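Local atomic coordinates of 6-carboxyhexanoate--CoA ligase (Aquifex aeolicus, PDB entry 5TVA), a protein that belongs to the BioW family of CoA ligases and binds coenzyme A and adenosine monophosphate within a single chain. Residues 2-7 / 48-53; 91-96 / 116-121. One frame throughout, in Å; residues are numbered along the deposited sequence.

Contact 1 of 2, residues 2-7 / 48-53. With COA (coenzyme A), chain D.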
loop_
_atom_site.group_PDB
_atom_site.type_symbol
_atom_site.label_atom_id
_atom_site.label_comp_id
_atom_site.label_asym_id
_atom_site.label_seq_id
_atom_site.Cartn_x
_atom_site.Cartn_y
_atom_site.Cartn_z
ATOM N N ASP A 2 22.752 13.929 2.432
ATOM C CA ASP A 2 21.823 14.300 3.492
ATOM C C ASP A 2 20.361 14.216 3.026
ATOM O O ASP A 2 19.954 14.926 2.120
ATOM C CB ASP A 2 22.139 15.708 4.000
ATOM C CG ASP A 2 22.975 15.692 5.278
ATOM O OD1 ASP A 2 23.888 14.834 5.387
ATOM O OD2 ASP A 2 22.713 16.532 6.175
ATOM N N LEU A 3 19.585 13.327 3.641
ATOM C CA LEU A 3 18.197 13.111 3.275
ATOM C C LEU A 3 17.285 13.529 4.417
ATOM O O LEU A 3 17.637 13.410 5.597
ATOM C CB LEU A 3 17.926 11.647 2.933
ATOM C CG LEU A 3 18.451 11.060 1.631
ATOM C CD1 LEU A 3 18.055 9.580 1.582
ATOM C CD2 LEU A 3 17.939 11.820 0.387
ATOM N N PHE A 4 16.098 14.007 4.050
ATOM C CA PHE A 4 15.058 14.359 5.003
ATOM C C PHE A 4 13.776 13.631 4.615
ATOM O O PHE A 4 13.380 13.633 3.441
ATOM C CB PHE A 4 14.831 15.880 5.040
ATOM C CG PHE A 4 15.993 16.656 5.597
ATOM C CD1 PHE A 4 17.077 16.978 4.789
ATOM C CD2 PHE A 4 15.999 17.080 6.929
ATOM C CE1 PHE A 4 18.154 17.696 5.296
ATOM C CE2 PHE A 4 17.076 17.803 7.449
ATOM C CZ PHE A 4 18.155 18.110 6.627
ATOM N N SER A 5 13.144 13.002 5.591
ATOM C CA SER A 5 11.847 12.375 5.403
ATOM C C SER A 5 10.766 13.406 5.711
ATOM O O SER A 5 10.823 14.066 6.749
ATOM C CB SER A 5 11.728 11.162 6.327
ATOM O OG SER A 5 10.384 10.840 6.597
ATOM N N VAL A 6 9.810 13.574 4.796
ATOM C CA VAL A 6 8.748 14.572 4.939
ATOM C C VAL A 6 7.420 13.841 4.953
ATOM O O VAL A 6 6.979 13.338 3.912
ATOM C CB VAL A 6 8.772 15.610 3.814
ATOM C CG1 VAL A 6 7.692 16.659 4.053
ATOM C CG2 VAL A 6 10.132 16.250 3.729
ATOM N N ARG A 7 6.766 13.795 6.114
ATOM C CA ARG A 7 5.523 13.044 6.268
ATOM C C ARG A 7 4.372 13.988 6.556
ATOM O O ARG A 7 4.449 14.784 7.494
ATOM C CB ARG A 7 5.608 12.013 7.399
ATOM C CG ARG A 7 6.454 10.792 7.092
ATOM C CD ARG A 7 6.573 9.874 8.338
ATOM N NE ARG A 7 7.601 10.367 9.256
ATOM C CZ ARG A 7 7.833 9.901 10.494
ATOM N NH1 ARG A 7 7.097 8.917 11.009
ATOM N NH2 ARG A 7 8.813 10.428 11.226
ATOM N N VAL A 48 2.702 17.972 9.536
ATOM C CA VAL A 48 3.867 17.697 8.703
ATOM C C VAL A 48 5.069 17.430 9.615
ATOM O O VAL A 48 5.366 18.248 10.493
ATOM C CB VAL A 48 4.161 18.875 7.761
ATOM C CG1 VAL A 48 5.369 18.571 6.887
ATOM C CG2 VAL A 48 2.893 19.241 6.910
ATOM N N LYS A 49 5.764 16.304 9.397
ATOM C CA LYS A 49 7.010 15.973 10.098
ATOM C C LYS A 49 8.183 15.973 9.133
ATOM O O LYS A 49 8.152 15.275 8.115
ATOM C CB LYS A 49 6.939 14.593 10.775
ATOM C CG LYS A 49 5.862 14.461 11.807
ATOM C CD LYS A 49 6.064 13.218 12.675
ATOM C CE LYS A 49 5.424 12.004 12.074
ATOM N NZ LYS A 49 4.707 11.199 13.107
ATOM N N VAL A 50 9.228 16.723 9.463
ATOM C CA VAL A 50 10.481 16.697 8.719
ATOM C C VAL A 50 11.562 16.098 9.615
ATOM O O VAL A 50 11.874 16.642 10.684
ATOM C CB VAL A 50 10.885 18.091 8.243
ATOM C CG1 VAL A 50 12.120 17.993 7.349
ATOM C CG2 VAL A 50 9.716 18.749 7.528
ATOM N N GLU A 51 12.153 14.991 9.170
ATOM C CA GLU A 51 13.055 14.183 9.991
ATOM C C GLU A 51 14.303 13.907 9.175
ATOM O O GLU A 51 14.214 13.341 8.083
ATOM C CB GLU A 51 12.365 12.881 10.394
ATOM C CG GLU A 51 13.052 12.035 11.418
ATOM C CD GLU A 51 12.180 10.853 11.806
ATOM O OE1 GLU A 51 11.965 9.967 10.942
ATOM O OE2 GLU A 51 11.678 10.834 12.954
ATOM N N LYS A 52 15.457 14.323 9.677
ATOM C CA LYS A 52 16.704 13.958 9.012
ATOM C C LYS A 52 16.866 12.438 9.019
ATOM O O LYS A 52 16.644 11.787 10.043
ATOM C CB LYS A 52 17.888 14.623 9.713
ATOM C CG LYS A 52 19.208 14.566 8.946
ATOM C CD LYS A 52 20.325 15.182 9.786
ATOM C CE LYS A 52 21.283 16.002 8.940
ATOM N NZ LYS A 52 22.272 16.744 9.776
ATOM N N VAL A 53 17.217 11.876 7.868
ATOM C CA VAL A 53 17.382 10.433 7.706
ATOM C C VAL A 53 18.789 10.032 8.141
ATOM O O VAL A 53 19.772 10.667 7.749
ATOM C CB VAL A 53 17.133 10.016 6.245
ATOM C CG1 VAL A 53 17.593 8.571 6.003
ATOM C CG2 VAL A 53 15.661 10.195 5.864
HETATM N N1A COA D . -4.787 6.337 7.553
HETATM C C2A COA D . -5.506 6.651 8.641
HETATM N N3A COA D . -4.965 7.292 9.670
HETATM C C4A COA D . -3.658 7.621 9.659
HETATM C C5A COA D . -2.874 7.310 8.546
HETATM C C6A COA D . -3.507 6.641 7.467
HETATM N N6A COA D . -2.685 6.271 6.244
HETATM N N7A COA D . -1.634 7.751 8.763
HETATM C C8A COA D . -1.610 8.315 9.956
HETATM N N9A COA D . -2.832 8.274 10.493
HETATM C C1B COA D . -3.039 8.773 11.884
HETATM C C2B COA D . -4.072 8.743 12.618
HETATM O O2B COA D . -4.817 7.483 12.585
HETATM C C3B COA D . -3.121 8.702 13.997
HETATM O O3B COA D . -2.499 7.389 14.013
HETATM P P3B COA D . -2.793 6.088 15.034
HETATM O O7A COA D . -1.451 5.532 15.397
HETATM O O8A COA D . -3.552 6.464 16.271
HETATM O O9A COA D . -3.565 5.007 14.325
HETATM C C4B COA D . -2.248 9.655 13.827
HETATM O O4B COA D . -2.360 10.088 12.328
HETATM C C5B COA D . -0.725 9.264 14.139
HETATM O O5B COA D . -0.169 8.557 13.083
HETATM P P1A COA D . 1.431 8.654 12.602
HETATM O O1A COA D . 2.040 7.245 12.614
HETATM O O2A COA D . 2.251 9.594 13.453
HETATM O O3A COA D . 1.438 9.161 11.035
HETATM P P2A COA D . 2.683 9.951 10.220
HETATM O O4A COA D . 2.571 11.432 10.604
HETATM O O5A COA D . 4.061 9.464 10.694
HETATM O O6A COA D . 2.431 9.715 8.566
HETATM C CBP COA D . 1.712 8.485 6.411
HETATM C CCP COA D . 2.054 8.425 7.985
HETATM C CDP COA D . 0.349 9.196 6.202
HETATM C CEP COA D . 2.725 9.415 5.709
HETATM C CAP COA D . 1.706 6.993 5.762
HETATM O OAP COA D . 0.441 6.454 5.658
HETATM C C9P COA D . 2.312 6.871 4.336
HETATM O O9P COA D . 3.482 6.601 4.164
HETATM N N8P COA D . 1.476 7.068 3.155
HETATM C C7P COA D . 2.040 6.983 1.769
HETATM C C6P COA D . 1.431 5.853 0.952
HETATM C C5P COA D . -0.114 5.972 0.697
HETATM O O5P COA D . -0.864 6.211 1.565
HETATM N N4P COA D . -0.611 5.752 -0.685
HETATM C C3P COA D . -2.098 5.888 -0.970
HETATM C C2P COA D . -2.386 5.254 -2.336
HETATM S S1P COA D . -1.690 3.577 -2.235
HETATM O O HOH W 1 9.105 12.468 8.695
#
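Strands 3-7 and 48-52 run antiparallel in a three-stranded sheet, with 3-7 at its centre and 48-52 along one border. Ser5 and Glu51, like Arg7 and Lys49, form hydrogen-bonded pairs; Ser5 N reaches Glu51 O at 2.7 Å, the donor lying in the carbonyl plane. At the end of the ladder Val53 N meets Leu3 O almost in line (176° at the hydrogen), though it sits above the carbonyl plane.

Packing is tight where helix 29-37 covers buried Val6 through Leu29, Val33 and Leu36, and where buried Leu3 sets CB 3.8 Å from Val53 CB, both residues touching Ile23 of strand 15-25. Farther along the Val6 face the contact loosens toward solvent. The Phe4 ring carries CG of exposed Lys52 over one face, and the lysine chain runs on to a long salt bridge, NZ to OD2 of exposed Asp2.

On the opposite face Ser5, Arg7, Lys49 and Glu51 form a polar cluster, with the apolar Leu3-Val53 pair at its end. Arg7, bent at chi3 (-81°), lays its guanidinium against Lys49 CE, which stands 3.5 Å above the plane and over its centre. Arg7 NH2 forms a salt bridge to Glu51 OE1 at 3.2 Å, the two planes turned 44° apart. A water in the guanidinium plane accepts from Arg7 NE at 2.6 Å and donates to Lys49 O and Ser5 OG; that hydroxyl is also hydrogen-bonded to Glu21. Lys49, bent at chi3 and chi4, carries NZ to COA O2A at 3.0 Å, with weak hydrogen bonds to O5A and O4A.

Two like charges thus lie close together, Arg7 NH1 and Lys49 NZ being 3.9 Å apart. The coenzyme A phosphates beside them, and Glu51 on the arginine, probably offset their repulsion and favour the charged form of Lys49.

Contact 2 of 2, residues 91-96 / 116-121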
loop_
_atom_site.group_PDB
_atom_site.type_symbol
_atom_site.label_atom_id
_atom_site.label_comp_id
_atom_site.label_asym_id
_atom_site.label_seq_id
_atom_site.Cartn_x
_atom_site.Cartn_y
_atom_site.Cartn_z
ATOM N N GLU A 91 -5.163 -21.868 -0.952
ATOM C CA GLU A 91 -6.325 -21.168 -1.477
ATOM C C GLU A 91 -7.211 -20.626 -0.365
ATOM O O GLU A 91 -7.693 -19.491 -0.448
ATOM C CB GLU A 91 -7.113 -22.101 -2.394
ATOM C CG GLU A 91 -8.317 -21.465 -3.045
ATOM C CD GLU A 91 -8.978 -22.382 -4.057
ATOM O OE1 GLU A 91 -9.900 -23.136 -3.674
ATOM O OE2 GLU A 91 -8.570 -22.343 -5.244
ATOM N N GLU A 92 -7.433 -21.416 0.687
ATOM C CA GLU A 92 -8.323 -20.991 1.767
ATOM C C GLU A 92 -7.746 -19.813 2.534
ATOM O O GLU A 92 -8.501 -19.012 3.097
ATOM C CB GLU A 92 -8.606 -22.144 2.735
ATOM C CG GLU A 92 -9.090 -23.460 2.085
ATOM C CD GLU A 92 -8.099 -24.090 1.096
ATOM O OE1 GLU A 92 -8.551 -24.871 0.223
ATOM O OE2 GLU A 92 -6.879 -23.806 1.190
ATOM N N VAL A 93 -6.420 -19.704 2.589
ATOM C CA VAL A 93 -5.805 -18.519 3.175
ATOM C C VAL A 93 -6.091 -17.300 2.307
ATOM O O VAL A 93 -6.561 -16.267 2.797
ATOM C CB VAL A 93 -4.293 -18.741 3.369
ATOM C CG1 VAL A 93 -3.611 -17.428 3.757
ATOM C CG2 VAL A 93 -4.044 -19.831 4.417
ATOM N N ALA A 94 -5.824 -17.407 1.002
ATOM C CA ALA A 94 -6.151 -16.312 0.094
ATOM C C ALA A 94 -7.622 -15.924 0.208
ATOM O O ALA A 94 -7.957 -14.732 0.199
ATOM C CB ALA A 94 -5.797 -16.690 -1.346
ATOM N N LYS A 95 -8.512 -16.916 0.366
ATOM C CA LYS A 95 -9.947 -16.629 0.388
ATOM C C LYS A 95 -10.356 -15.903 1.662
ATOM O O LYS A 95 -11.227 -15.023 1.625
ATOM C CB LYS A 95 -10.754 -17.921 0.217
ATOM C CG LYS A 95 -10.807 -18.428 -1.231
ATOM C CD LYS A 95 -11.108 -19.920 -1.312
ATOM C CE LYS A 95 -12.541 -20.237 -0.935
ATOM N NZ LYS A 95 -13.521 -19.669 -1.899
ATOM N N LYS A 96 -9.736 -16.245 2.799
ATOM C CA LYS A 96 -10.099 -15.588 4.053
ATOM C C LYS A 96 -9.659 -14.130 4.055
ATOM O O LYS A 96 -10.369 -13.262 4.582
ATOM C CB LYS A 96 -9.506 -16.336 5.250
ATOM C CG LYS A 96 -9.773 -15.635 6.588
ATOM C CD LYS A 96 -10.146 -16.611 7.698
ATOM C CE LYS A 96 -11.663 -16.845 7.746
ATOM N NZ LYS A 96 -12.387 -15.843 8.591
ATOM N N VAL A 116 -3.805 -5.517 7.437
ATOM C CA VAL A 116 -3.806 -6.807 8.121
ATOM C C VAL A 116 -2.488 -7.523 7.856
ATOM O O VAL A 116 -1.994 -7.549 6.718
ATOM C CB VAL A 116 -4.981 -7.676 7.628
ATOM C CG1 VAL A 116 -4.862 -9.122 8.153
ATOM C CG2 VAL A 116 -6.338 -7.061 7.993
ATOM N N LEU A 117 -1.914 -8.131 8.908
ATOM C CA LEU A 117 -0.773 -9.050 8.785
ATOM C C LEU A 117 -1.315 -10.469 8.930
ATOM O O LEU A 117 -1.642 -10.913 10.038
ATOM C CB LEU A 117 0.299 -8.760 9.839
ATOM C CG LEU A 117 1.012 -7.413 9.678
ATOM C CD1 LEU A 117 1.864 -7.102 10.866
ATOM C CD2 LEU A 117 1.855 -7.395 8.428
ATOM N N MET A 118 -1.402 -11.186 7.815
ATOM C CA MET A 118 -1.984 -12.522 7.804
ATOM C C MET A 118 -0.902 -13.593 7.733
ATOM O O MET A 118 -0.053 -13.575 6.828
ATOM C CB MET A 118 -2.957 -12.681 6.634
ATOM C CG MET A 118 -3.411 -14.114 6.420
ATOM S SD MET A 118 -4.929 -14.257 5.460
ATOM C CE MET A 118 -6.085 -13.435 6.556
ATOM N N ASP A 119 -0.950 -14.533 8.683
ATOM C CA ASP A 119 -0.140 -15.748 8.649
ATOM C C ASP A 119 -0.361 -16.532 7.353
ATOM O O ASP A 119 -1.462 -17.051 7.149
ATOM C CB ASP A 119 -0.495 -16.608 9.876
ATOM C CG ASP A 119 0.539 -17.683 10.179
ATOM O OD1 ASP A 119 1.054 -18.313 9.236
ATOM O OD2 ASP A 119 0.849 -17.883 11.387
ATOM N N ILE A 120 0.660 -16.637 6.482
ATOM C CA ILE A 120 0.501 -17.350 5.204
ATOM C C ILE A 120 -0.023 -18.754 5.423
ATOM O O ILE A 120 -0.797 -19.282 4.612
ATOM C CB ILE A 120 1.829 -17.436 4.428
ATOM C CG1 ILE A 120 2.981 -17.801 5.371
ATOM C CG2 ILE A 120 2.014 -16.287 3.422
ATOM C CD1 ILE A 120 4.297 -17.864 4.672
ATOM N N GLU A 121 0.443 -19.406 6.496
ATOM C CA GLU A 121 0.161 -20.818 6.698
ATOM C C GLU A 121 -1.231 -21.047 7.257
ATOM O O GLU A 121 -1.876 -22.031 6.893
ATOM C CB GLU A 121 1.219 -21.428 7.619
ATOM C CG GLU A 121 2.629 -21.376 7.047
ATOM C CD GLU A 121 3.693 -21.876 8.035
ATOM O OE1 GLU A 121 3.629 -21.533 9.241
ATOM O OE2 GLU A 121 4.594 -22.624 7.604
#
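Both key side chains start out anti to their backbone nitrogens, CG of Met118 and CG1 of Val93 (both chi1 170°). Met118 stays extended through chi2 and bends at chi3 (-64°), so that the sulfur reaches the helix and the terminal methyl turns along it. The result is an alpha/beta layer contact, in which helix 91-102 packs on strand 116-119, an outermost strand of a mixed six-stranded sheet. The helical segment and the strand run nearly antiparallel, at 162°, with their axes 9.9 Å apart at closest approach.

The two side chains lie alongside each other, running opposite ways, rather than meeting tip to tip. SD touches Val93 CG1 at 3.8 Å and lies 3.7 Å from Val93 O, against both the side chain and the backbone of the same residue. One helical turn farther on, Met118 CE comes within 4.3 Å of CG of Lys96, whose chain then leads away from the strand. Ala97 and Ile100 of the same helix also touch Met118, while Val216 and Phe218 of the neighbouring strand 214-219 flank it on the sheet, so the thioether is buried between the two layers. The helix is packed on another side as well, Ala94 lying against Val81 and Leu84 of helix 73-85.

Past Asp119 the chain leaves the strand and its backbone passes against the Val93 side chain. CB of Ile120 points away from the helix, toward which the residue instead offers its carbonyl: both valine methyls crowd Ile120 O, CG2 at 3.3 Å. Asp119 shapes this exit as an Asx turn, with OD1 accepting from Glu121 N at 3.0 Å through its anti lone pair, the one directed away from OD2.

Overall arrangement
Contact 1 and contact 2 lie on opposite sides of the chain's centre, with their own centres 35 Å apart and their nearest atoms about 17 Å apart, so they do not touch. They follow one another in series along the chain; contact 1 lies within the three-stranded sheet, whereas contact 2 places a helix on the edge of the six-stranded one. Contact 1 contributes Arg7 and Lys49 directly to the coenzyme A pocket, and the Arg7 side chain is about 10 Å from adenosine monophosphate. The Met118 side chain in contact 2 is about 13 Å from that nucleotide, but strand 116-119 follows directly on pocket residues Gly114 and Ala115 and pairs with the strand bearing Arg215 and Tyr217.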